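Local coordinates for protein extracellular PQQ-dependent sugar dehydrogenase (Coprinopsis cinerea, PDB 6JT6) that binds haem b as the cytochrome domain of a PQQ-dependent pyranose dehydrogenase, probably relaying electrons from sugar oxidation, at residues A[30-35]-A[172-177]; A[47-52]-A[113-118]; A[68-73]-A[85-90]. All blocks are in the same frame, centred on the assembly; numbering follows the deposited sequence.

Interaction 1: residues A[30-35]-A[172-177]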
loop_
_atom_site.group_PDB
_atom_site.type_symbol
_atom_site.label_atom_id
_atom_site.label_comp_id
_atom_site.label_asym_id
_atom_site.label_seq_id
_atom_site.Cartn_x
_atom_site.Cartn_y
_atom_site.Cartn_z
ATOM N N TYR A 30 7.136 0.321 -0.159
ATOM C CA TYR A 30 6.956 0.817 -1.519
ATOM C C TYR A 30 8.197 0.606 -2.340
ATOM O O TYR A 30 9.297 0.706 -1.831
ATOM C CB TYR A 30 6.598 2.320 -1.555
ATOM C CG TYR A 30 5.394 2.638 -0.727
ATOM C CD1 TYR A 30 4.103 2.550 -1.281
ATOM C CD2 TYR A 30 5.532 2.972 0.645
ATOM C CE1 TYR A 30 2.979 2.819 -0.505
ATOM C CE2 TYR A 30 4.421 3.256 1.421
ATOM C CZ TYR A 30 3.158 3.165 0.844
ATOM O OH TYR A 30 2.033 3.415 1.597
ATOM N N ILE A 31 7.979 0.313 -3.621
ATOM C CA ILE A 31 9.028 0.270 -4.621
ATOM C C ILE A 31 8.541 1.124 -5.786
ATOM O O ILE A 31 7.429 0.924 -6.249
ATOM C CB ILE A 31 9.298 -1.170 -5.125
ATOM C CG1 ILE A 31 9.426 -2.173 -3.957
ATOM C CG2 ILE A 31 10.592 -1.183 -5.921
ATOM C CD1 ILE A 31 9.437 -3.645 -4.377
ATOM N N PHE A 32 9.362 2.063 -6.242
ATOM C CA PHE A 32 8.978 2.943 -7.354
ATOM C C PHE A 32 9.945 2.675 -8.504
ATOM O O PHE A 32 11.085 2.253 -8.264
ATOM C CB PHE A 32 8.972 4.444 -6.948
ATOM C CG PHE A 32 7.784 4.851 -6.121
ATOM C CD1 PHE A 32 6.742 5.601 -6.690
ATOM C CD2 PHE A 32 7.726 4.565 -4.757
ATOM C CE1 PHE A 32 5.637 5.983 -5.917
ATOM C CE2 PHE A 32 6.624 4.941 -3.990
ATOM C CZ PHE A 32 5.575 5.643 -4.569
ATOM N N PRO A 33 9.490 2.901 -9.758
ATOM C CA PRO A 33 10.391 2.745 -10.902
ATOM C C PRO A 33 11.343 3.928 -11.027
ATOM O O PRO A 33 11.043 5.038 -10.582
ATOM C CB PRO A 33 9.437 2.665 -12.093
ATOM C CG PRO A 33 8.242 3.425 -11.663
ATOM C CD PRO A 33 8.100 3.168 -10.191
ATOM N N SER A 34 12.472 3.663 -11.657
ATOM C CA SER A 34 13.545 4.621 -11.843
ATOM C C SER A 34 13.285 5.635 -12.967
ATOM O O SER A 34 12.135 6.009 -13.230
ATOM C CB SER A 34 14.832 3.852 -12.125
ATOM O OG SER A 34 15.948 4.707 -11.991
ATOM N N ALA A 35 14.385 6.091 -13.585
ATOM C CA ALA A 35 14.415 7.009 -14.744
ATOM C C ALA A 35 15.542 6.597 -15.708
ATOM O O ALA A 35 15.497 6.926 -16.895
ATOM C CB ALA A 35 14.595 8.451 -14.289
ATOM N N PHE A 172 9.000 11.064 3.347
ATOM C CA PHE A 172 10.130 10.256 2.885
ATOM C C PHE A 172 10.697 10.726 1.554
ATOM O O PHE A 172 10.023 11.414 0.771
ATOM C CB PHE A 172 9.793 8.758 2.837
ATOM C CG PHE A 172 8.888 8.376 1.719
ATOM C CD1 PHE A 172 9.396 7.724 0.602
ATOM C CD2 PHE A 172 7.535 8.681 1.767
ATOM C CE1 PHE A 172 8.567 7.371 -0.452
ATOM C CE2 PHE A 172 6.689 8.320 0.725
ATOM C CZ PHE A 172 7.206 7.661 -0.386
ATOM N N ASP A 173 11.921 10.273 1.313
ATOM C CA ASP A 173 12.667 10.562 0.110
ATOM C C ASP A 173 12.220 9.584 -0.971
ATOM O O ASP A 173 12.543 8.389 -0.920
ATOM C CB ASP A 173 14.157 10.373 0.422
ATOM C CG ASP A 173 15.049 10.785 -0.704
ATOM O OD1 ASP A 173 14.607 10.882 -1.870
ATOM O OD2 ASP A 173 16.228 11.007 -0.408
ATOM N N ILE A 174 11.506 10.102 -1.964
ATOM C CA ILE A 174 10.920 9.270 -3.047
ATOM C C ILE A 174 12.007 8.654 -3.937
ATOM O O ILE A 174 11.931 7.476 -4.290
ATOM C CB ILE A 174 9.853 10.064 -3.873
ATOM C CG1 ILE A 174 9.011 9.153 -4.771
ATOM C CG2 ILE A 174 10.497 11.151 -4.717
ATOM C CD1 ILE A 174 8.125 8.206 -3.975
ATOM N N GLY A 175 13.017 9.461 -4.291
ATOM C CA GLY A 175 14.153 8.993 -5.071
ATOM C C GLY A 175 14.876 7.814 -4.455
ATOM O O GLY A 175 15.376 6.952 -5.162
ATOM N N ASN A 176 14.909 7.768 -3.133
ATOM C CA ASN A 176 15.413 6.608 -2.421
ATOM C C ASN A 176 14.570 5.338 -2.548
ATOM O O ASN A 176 15.082 4.225 -2.313
ATOM C CB ASN A 176 15.642 6.949 -0.950
ATOM C CG ASN A 176 17.117 7.070 -0.616
ATOM O OD1 ASN A 176 17.616 8.150 -0.247
ATOM N ND2 ASN A 176 17.837 5.965 -0.768
ATOM N N ALA A 177 13.288 5.500 -2.888
ATOM C CA ALA A 177 12.374 4.377 -3.086
ATOM C C ALA A 177 12.361 3.928 -4.568
ATOM O O ALA A 177 11.803 2.873 -4.898
ATOM C CB ALA A 177 10.979 4.733 -2.580
#

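Interaction 2: residues A[47-52]-A[113-118]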
loop_
_atom_site.group_PDB
_atom_site.type_symbol
_atom_site.label_atom_id
_atom_site.label_comp_id
_atom_site.label_asym_id
_atom_site.label_seq_id
_atom_site.Cartn_x
_atom_site.Cartn_y
_atom_site.Cartn_z
ATOM N N LEU A 47 3.294 -2.615 -0.381
ATOM C CA LEU A 47 3.138 -3.723 0.538
ATOM C C LEU A 47 2.444 -3.211 1.781
ATOM O O LEU A 47 2.880 -2.199 2.354
ATOM C CB LEU A 47 4.508 -4.313 0.911
ATOM C CG LEU A 47 4.547 -5.212 2.179
ATOM C CD1 LEU A 47 3.861 -6.566 1.982
ATOM C CD2 LEU A 47 5.978 -5.442 2.640
ATOM N N PHE A 48 1.368 -3.900 2.169
ATOM C CA PHE A 48 0.739 -3.717 3.477
ATOM C C PHE A 48 0.998 -5.018 4.206
ATOM O O PHE A 48 0.646 -6.086 3.706
ATOM C CB PHE A 48 -0.779 -3.546 3.363
ATOM C CG PHE A 48 -1.224 -2.292 2.637
ATOM C CD1 PHE A 48 -0.534 -1.078 2.776
ATOM C CD2 PHE A 48 -2.386 -2.319 1.843
ATOM C CE1 PHE A 48 -1.000 0.069 2.122
ATOM C CE2 PHE A 48 -2.837 -1.171 1.189
ATOM C CZ PHE A 48 -2.147 0.008 1.335
ATOM N N GLN A 49 1.548 -4.922 5.411
ATOM C CA GLN A 49 1.827 -6.113 6.202
ATOM C C GLN A 49 1.446 -5.818 7.637
ATOM O O GLN A 49 1.750 -4.749 8.156
ATOM C CB GLN A 49 3.310 -6.485 6.112
ATOM C CG GLN A 49 3.676 -7.732 6.921
ATOM C CD GLN A 49 5.009 -8.322 6.485
ATOM O OE1 GLN A 49 5.181 -8.699 5.338
ATOM N NE2 GLN A 49 5.955 -8.399 7.412
ATOM N N GLY A 50 0.805 -6.764 8.295
ATOM C CA GLY A 50 0.564 -6.579 9.701
ATOM C C GLY A 50 0.165 -7.873 10.362
ATOM O O GLY A 50 0.172 -8.917 9.701
ATOM N N PRO A 51 -0.174 -7.802 11.664
ATOM C CA PRO A 51 -0.688 -8.940 12.435
ATOM C C PRO A 51 -1.854 -9.563 11.683
ATOM O O PRO A 51 -2.668 -8.835 11.128
ATOM C CB PRO A 51 -1.186 -8.282 13.748
ATOM C CG PRO A 51 -0.346 -7.057 13.860
ATOM C CD PRO A 51 -0.282 -6.544 12.435
ATOM N N ALA A 52 -1.939 -10.895 11.661
ATOM C CA ALA A 52 -3.020 -11.581 10.943
ATOM C C ALA A 52 -4.408 -11.253 11.494
ATOM O O ALA A 52 -5.417 -11.428 10.812
ATOM C CB ALA A 52 -2.797 -13.079 10.980
ATOM N N ILE A 113 0.971 -13.342 10.228
ATOM C CA ILE A 113 0.870 -12.066 9.543
ATOM C C ILE A 113 -0.192 -12.127 8.465
ATOM O O ILE A 113 -0.561 -13.212 8.010
ATOM C CB ILE A 113 2.233 -11.574 8.961
ATOM C CG1 ILE A 113 2.856 -12.571 7.961
ATOM C CG2 ILE A 113 3.193 -11.279 10.103
ATOM C CD1 ILE A 113 3.851 -11.961 6.985
ATOM N N GLN A 114 -0.712 -10.960 8.094
ATOM C CA GLN A 114 -1.351 -10.791 6.779
ATOM C C GLN A 114 -0.487 -9.874 5.878
ATOM O O GLN A 114 0.180 -8.938 6.360
ATOM C CB GLN A 114 -2.778 -10.275 6.892
ATOM C CG GLN A 114 -2.895 -8.894 7.520
ATOM C CD GLN A 114 -4.328 -8.480 7.675
ATOM O OE1 GLN A 114 -4.967 -8.055 6.705
ATOM N NE2 GLN A 114 -4.855 -8.580 8.911
ATOM N N ARG A 115 -0.513 -10.144 4.577
ATOM C CA ARG A 115 0.220 -9.331 3.612
ATOM C C ARG A 115 -0.640 -9.002 2.415
ATOM O O ARG A 115 -1.365 -9.878 1.897
ATOM C CB ARG A 115 1.432 -10.098 3.113
ATOM C CG ARG A 115 2.688 -9.822 3.873
ATOM C CD ARG A 115 3.717 -10.827 3.413
ATOM N NE ARG A 115 4.352 -10.604 2.101
ATOM C CZ ARG A 115 5.587 -10.100 1.952
ATOM N NH1 ARG A 115 6.269 -9.657 3.016
ATOM N NH2 ARG A 115 6.134 -10.022 0.762
ATOM N N ILE A 116 -0.596 -7.740 1.976
ATOM C CA ILE A 116 -1.237 -7.422 0.684
ATOM C C ILE A 116 -0.189 -6.717 -0.157
ATOM O O ILE A 116 0.187 -5.575 0.147
ATOM C CB ILE A 116 -2.549 -6.562 0.779
ATOM C CG1 ILE A 116 -3.573 -7.169 1.728
ATOM C CG2 ILE A 116 -3.202 -6.411 -0.608
ATOM C CD1 ILE A 116 -3.494 -6.586 3.108
ATOM N N VAL A 117 0.270 -7.397 -1.208
ATOM C CA VAL A 117 1.313 -6.854 -2.053
ATOM C C VAL A 117 0.613 -6.460 -3.351
ATOM O O VAL A 117 -0.163 -7.237 -3.912
ATOM C CB VAL A 117 2.404 -7.908 -2.355
ATOM C CG1 VAL A 117 3.572 -7.275 -3.140
ATOM C CG2 VAL A 117 2.862 -8.589 -1.072
ATOM N N TYR A 118 0.862 -5.248 -3.831
ATOM C CA TYR A 118 0.045 -4.769 -4.929
ATOM C C TYR A 118 0.849 -3.921 -5.909
ATOM O O TYR A 118 1.866 -3.312 -5.542
ATOM C CB TYR A 118 -1.200 -4.005 -4.390
ATOM C CG TYR A 118 -0.836 -2.772 -3.590
ATOM C CD1 TYR A 118 -0.651 -1.521 -4.223
ATOM C CD2 TYR A 118 -0.661 -2.841 -2.187
ATOM C CE1 TYR A 118 -0.288 -0.408 -3.486
ATOM C CE2 TYR A 118 -0.324 -1.720 -1.441
ATOM C CZ TYR A 118 -0.124 -0.504 -2.099
ATOM O OH TYR A 118 0.210 0.646 -1.375
HETATM O O HOH W 1 1.929 0.079 0.787
#

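Interaction 3: residues A[68-73]-A[85-90]. With HEM (protoporphyrin IX containing Fe), chain C.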
loop_
_atom_site.group_PDB
_atom_site.type_symbol
_atom_site.label_atom_id
_atom_site.label_comp_id
_atom_site.label_asym_id
_atom_site.label_seq_id
_atom_site.Cartn_x
_atom_site.Cartn_y
_atom_site.Cartn_z
ATOM N N ASN A 68 -6.756 12.734 -1.565
ATOM C CA ASN A 68 -5.611 11.983 -2.119
ATOM C C ASN A 68 -6.085 10.537 -2.246
ATOM O O ASN A 68 -6.911 10.106 -1.448
ATOM C CB ASN A 68 -4.371 12.060 -1.181
ATOM C CG ASN A 68 -3.819 13.472 -1.017
ATOM O OD1 ASN A 68 -3.276 14.061 -1.947
ATOM N ND2 ASN A 68 -3.911 13.998 0.176
ATOM N N PRO A 69 -5.568 9.770 -3.230
ATOM C CA PRO A 69 -5.891 8.348 -3.280
ATOM C C PRO A 69 -5.613 7.667 -1.953
ATOM O O PRO A 69 -4.528 7.845 -1.365
ATOM C CB PRO A 69 -4.924 7.799 -4.357
ATOM C CG PRO A 69 -4.721 8.985 -5.255
ATOM C CD PRO A 69 -4.555 10.105 -4.249
ATOM N N LEU A 70 -6.606 6.902 -1.517
ATOM C CA LEU A 70 -6.493 6.080 -0.327
ATOM C C LEU A 70 -6.545 4.632 -0.787
ATOM O O LEU A 70 -7.509 4.222 -1.432
ATOM C CB LEU A 70 -7.627 6.388 0.661
ATOM C CG LEU A 70 -7.915 7.854 1.068
ATOM C CD1 LEU A 70 -9.067 7.867 2.065
ATOM C CD2 LEU A 70 -6.736 8.604 1.714
ATOM N N LEU A 71 -5.514 3.861 -0.477
ATOM C CA LEU A 71 -5.566 2.428 -0.812
ATOM C C LEU A 71 -5.765 1.646 0.443
ATOM O O LEU A 71 -5.137 1.922 1.459
ATOM C CB LEU A 71 -4.314 1.952 -1.568
ATOM C CG LEU A 71 -3.810 2.805 -2.738
ATOM C CD1 LEU A 71 -2.539 2.186 -3.301
ATOM C CD2 LEU A 71 -4.845 3.022 -3.839
ATOM N N VAL A 72 -6.653 0.664 0.382
ATOM C CA VAL A 72 -6.984 -0.117 1.545
ATOM C C VAL A 72 -6.950 -1.602 1.199
ATOM O O VAL A 72 -7.548 -2.045 0.200
ATOM C CB VAL A 72 -8.296 0.362 2.225
ATOM C CG1 VAL A 72 -9.478 0.269 1.289
ATOM C CG2 VAL A 72 -8.584 -0.417 3.500
ATOM N N GLY A 73 -6.196 -2.347 2.002
ATOM C CA GLY A 73 -6.083 -3.783 1.831
ATOM C C GLY A 73 -6.499 -4.550 3.059
ATOM O O GLY A 73 -6.467 -4.029 4.189
ATOM N N ARG A 85 -9.725 4.381 -2.751
ATOM C CA ARG A 85 -10.795 5.251 -2.240
ATOM C C ARG A 85 -10.419 6.723 -2.187
ATOM O O ARG A 85 -9.270 7.074 -2.412
ATOM C CB ARG A 85 -11.302 4.757 -0.889
ATOM C CG ARG A 85 -11.611 3.272 -0.948
ATOM C CD ARG A 85 -12.613 2.801 0.041
ATOM N NE ARG A 85 -12.817 1.362 -0.163
ATOM C CZ ARG A 85 -13.600 0.593 0.585
ATOM N NH1 ARG A 85 -14.269 1.124 1.624
ATOM N NH2 ARG A 85 -13.706 -0.712 0.300
ATOM N N TRP A 86 -11.421 7.558 -1.892
ATOM C CA TRP A 86 -11.306 9.002 -1.933
ATOM C C TRP A 86 -12.287 9.619 -0.943
ATOM O O TRP A 86 -13.460 9.283 -0.959
ATOM C CB TRP A 86 -11.583 9.530 -3.333
ATOM C CG TRP A 86 -11.190 10.958 -3.483
ATOM C CD1 TRP A 86 -11.882 12.050 -3.029
ATOM C CD2 TRP A 86 -9.999 11.467 -4.116
ATOM N NE1 TRP A 86 -11.188 13.216 -3.350
ATOM C CE2 TRP A 86 -10.043 12.885 -4.024
ATOM C CE3 TRP A 86 -8.913 10.865 -4.781
ATOM C CZ2 TRP A 86 -9.037 13.717 -4.580
ATOM C CZ3 TRP A 86 -7.913 11.686 -5.325
ATOM C CH2 TRP A 86 -7.978 13.094 -5.208
ATOM N N ALA A 87 -11.775 10.485 -0.056
ATOM C CA ALA A 87 -12.572 11.224 0.936
ATOM C C ALA A 87 -12.363 12.737 0.736
ATOM O O ALA A 87 -11.223 13.199 0.590
ATOM C CB ALA A 87 -12.117 10.836 2.325
ATOM N N THR A 88 -13.431 13.520 0.730
ATOM C CA THR A 88 -13.246 14.988 0.684
ATOM C C THR A 88 -13.187 15.629 2.083
ATOM O O THR A 88 -12.924 16.830 2.205
ATOM C CB THR A 88 -14.334 15.668 -0.159
ATOM O OG1 THR A 88 -15.609 15.304 0.373
ATOM C CG2 THR A 88 -14.259 15.207 -1.627
ATOM N N ASP A 89 -13.452 14.835 3.125
ATOM C CA ASP A 89 -13.317 15.247 4.523
ATOM C C ASP A 89 -13.029 14.018 5.389
ATOM O O ASP A 89 -12.751 12.934 4.846
ATOM C CB ASP A 89 -14.552 16.009 5.025
ATOM C CG ASP A 89 -14.279 16.779 6.342
ATOM O OD1 ASP A 89 -13.202 17.380 6.497
ATOM O OD2 ASP A 89 -15.123 16.752 7.248
ATOM N N TYR A 90 -13.092 14.186 6.712
ATOM C CA TYR A 90 -12.935 13.105 7.690
ATOM C C TYR A 90 -14.196 12.282 7.804
ATOM O O TYR A 90 -14.849 12.268 8.849
ATOM C CB TYR A 90 -12.517 13.663 9.057
ATOM C CG TYR A 90 -11.097 14.215 9.076
ATOM C CD1 TYR A 90 -10.059 13.527 8.439
ATOM C CD2 TYR A 90 -10.787 15.419 9.737
ATOM C CE1 TYR A 90 -8.767 13.998 8.440
ATOM C CE2 TYR A 90 -9.471 15.908 9.754
ATOM C CZ TYR A 90 -8.466 15.189 9.089
ATOM O OH TYR A 90 -7.146 15.633 9.062
HETATM C CHA HEM C . -7.090 10.732 9.741
HETATM C CHB HEM C . -11.860 9.768 9.852
HETATM C CHC HEM C . -11.200 5.992 6.893
HETATM C CHD HEM C . -6.598 7.525 6.122
HETATM C C1A HEM C . -8.434 10.762 10.067
HETATM C C2A HEM C . -9.004 11.614 11.047
HETATM C C3A HEM C . -10.348 11.323 11.078
HETATM C C4A HEM C . -10.612 10.304 10.122
HETATM C CMA HEM C . -11.394 11.970 11.972
HETATM C CAA HEM C . -8.276 12.647 11.895
HETATM C CBA HEM C . -7.265 12.035 12.881
HETATM C CGA HEM C . -7.816 10.950 13.768
HETATM O O1A HEM C . -7.445 9.751 13.658
HETATM O O2A HEM C . -8.659 11.247 14.641
HETATM C C1B HEM C . -12.097 8.640 9.072
HETATM C C2B HEM C . -13.383 8.007 8.980
HETATM C C3B HEM C . -13.194 6.902 8.173
HETATM C C4B HEM C . -11.765 6.911 7.776
HETATM C CMB HEM C . -14.674 8.469 9.687
HETATM C CAB HEM C . -14.150 5.864 7.699
HETATM C CBB HEM C . -15.151 5.391 8.433
HETATM C C1C HEM C . -9.895 6.123 6.343
HETATM C C2C HEM C . -9.336 5.265 5.370
HETATM C C3C HEM C . -8.023 5.692 5.133
HETATM C C4C HEM C . -7.772 6.816 6.006
HETATM C CMC HEM C . -10.102 4.135 4.704
HETATM C CAC HEM C . -7.071 5.109 4.147
HETATM C CBC HEM C . -7.035 3.782 3.894
HETATM C C1D HEM C . -6.378 8.477 7.129
HETATM C C2D HEM C . -5.064 9.127 7.317
HETATM C C3D HEM C . -5.197 10.029 8.298
HETATM C C4D HEM C . -6.614 9.929 8.707
HETATM C CMD HEM C . -3.780 8.861 6.575
HETATM C CAD HEM C . -4.099 10.907 8.895
HETATM C CBD HEM C . -3.794 12.174 8.117
HETATM C CGD HEM C . -4.919 13.151 8.323
HETATM O O1D HEM C . -5.634 13.571 7.373
HETATM O O2D HEM C . -5.161 13.519 9.481
HETATM N NA HEM C . -9.431 9.943 9.529
HETATM N NB HEM C . -11.187 7.968 8.357
HETATM N NC HEM C . -8.926 7.016 6.740
HETATM N ND HEM C . -7.301 9.018 7.970
HETATM FE FE HEM C . -9.169 8.529 8.152
HETATM O O HOH W 2 -8.965 11.074 -0.052
#

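Interaction 1: residues A[30-35]-A[172-177]
F32 carries this contact, both with its backbone and with its ring. Its N-H is given to A177 O, with F32 N 2.9 Å from A177 O in a nearly straight bond (164° at the hydrogen), although the donor stands above the carbonyl plane. From the backbone, the side chain turns so that CG lies anti to the carbonyl carbon (chi1 -76°). CB rests against A177 O. Beyond CG, F32 CD2 passes 3.9 Å from A177 CB, a methyl small enough to let the two backbones approach, while F32 CE2 comes within 3.6 Å of I174 CD1. I174 CD1 lies over the middle of the ring, 3.5 Å from the F32 centroid and only 10° off its normal, so that F32 CZ, CE1 and CD1 are all within about 4 Å of it in a well-centred CH-pi contact. I174 reaches that position with CG1 anti to its backbone N, and its long branch crosses the phenyl group at about a right angle. Isoleucine suits the place because its longer branch carries a methyl to the ring centre. Between these two partners the chain makes a beta turn, in which A177 N, 2.8 Å from I174 O, closes the loop around G175 and N176. The F32–A177 bond starts the parallel pairing of strand 26-33 with strand 178-179, continued by a backbone bond between F32 and T179. F32 also stacks on F44, F141 meets both Y30 and F172 edge-to-face, and I31 packs against Y182, Y185 and L189 of helix 182-191.

Interaction 2: residues A[47-52]-A[113-118]
The F48 ring has Y118 CE2 over the centre of one face, 3.6 Å above its plane, but the two rings are inclined at 46° and so meet obliquely. On the guanidinium of R115, L47 CD1 covers one face at 3.9 Å from the plane, while Q49 OE1 lies at the edge, 2.7 Å from R115 NH1. That hydrogen bond runs nearly along the C=O axis of the amide, which lies alongside the arginine chain; a salt bridge from R115 NH2 to D9 gives the charge a second partner. The Q114 amide uses NE2 within its own plane to reach P51 O at 3.1 Å, and its stronger partner is A54 O.

These groups stand on an antiparallel strand pair of the beta-sandwich that forms cytochrome domains of this family. F48 and I116 exchange both backbone bonds, with I116 N 2.7 Å from F48 O, and G50 and Q114 repeat the pattern. L47, Q49, R115 and V117 share one face of the sheet. F48, Q114 and I116 occupy the other, turned to the second sheet, where I82, L71 and V75 receive them; the apolar F48 and I116 suit that interior. Glycine fits at G50 because a CB there would collide with P51 CD. At the far end a water joins the strands, donating to L47 O at 2.9 Å and bonded to Y118 OH at 2.8 Å.

Interaction 3: residues A[68-73]-A[85-90]
N68 opens the segment with an amide held away from its partner strand: OD1 is bound by A130 N and W126 NE1, and ND2 by S64 O. Its backbone instead faces W86, whose indole has N68 N over one face, offset toward the rim. A water donates to N68 O at 2.7 Å and accepts from A87 N at 2.9 Å, bridging the two segments where regular pairing has stopped. P69 lies side by side with the indole, P69 CD 3.9 Å from W86 CZ3. L70 then makes the antiparallel hydrogen-bonded pair with R85: L70 N is 2.8 Å from R85 O, and R85 N is 2.6 Å from L70 O. The branched, apolar side chain of L70 turns to the haem, L70 CB 3.8 Å from HEM CAC. L71 points the other way, into the interior. V72 sets CG1 over one face of the R85 guanidinium, 3.8 Å from R85 NE; the arginine is extended from CG to NE and is fixed by S83 OG, S159 O and P157 O. Farther along the partner segment, Y90, like L70 and L71 part of the haem pocket, spreads one ring face over the porphyrin, HEM C2A lying 3.4 Å above its plane, and brings OH near a propionate. An alanine here would remove the ring and hydroxyl, and would probably leave this edge of the haem less well covered. The pair belongs to the hairpin of strands 70-76 and 79-86, flanked by strand 56-60 on one side and 94-95 on the other, while L71 packs on Y118 and C120 of strand 113-121.

Along the chain the contacts are nested: interaction 3 lies inside the loop closed by interaction 2, which lies inside that closed by interaction 1. Their centres are about 19 to 22 Å apart. Interaction 2 belongs to the mixed sheet and interaction 3 to the six-stranded antiparallel sheet, while interaction 1 joins strand 26-33 of the former to the turn that follows strand 166-173 of the latter. Y118 touches Y30 within its own sheet and, across the interior, L71, with Y118 CE1 3.4 Å from L71 CD1. Interaction 2 thus touches both others, while 1 and 3 stay about 6 Å apart at their nearest atoms; its packing therefore backs the hairpin that lines the haem pocket.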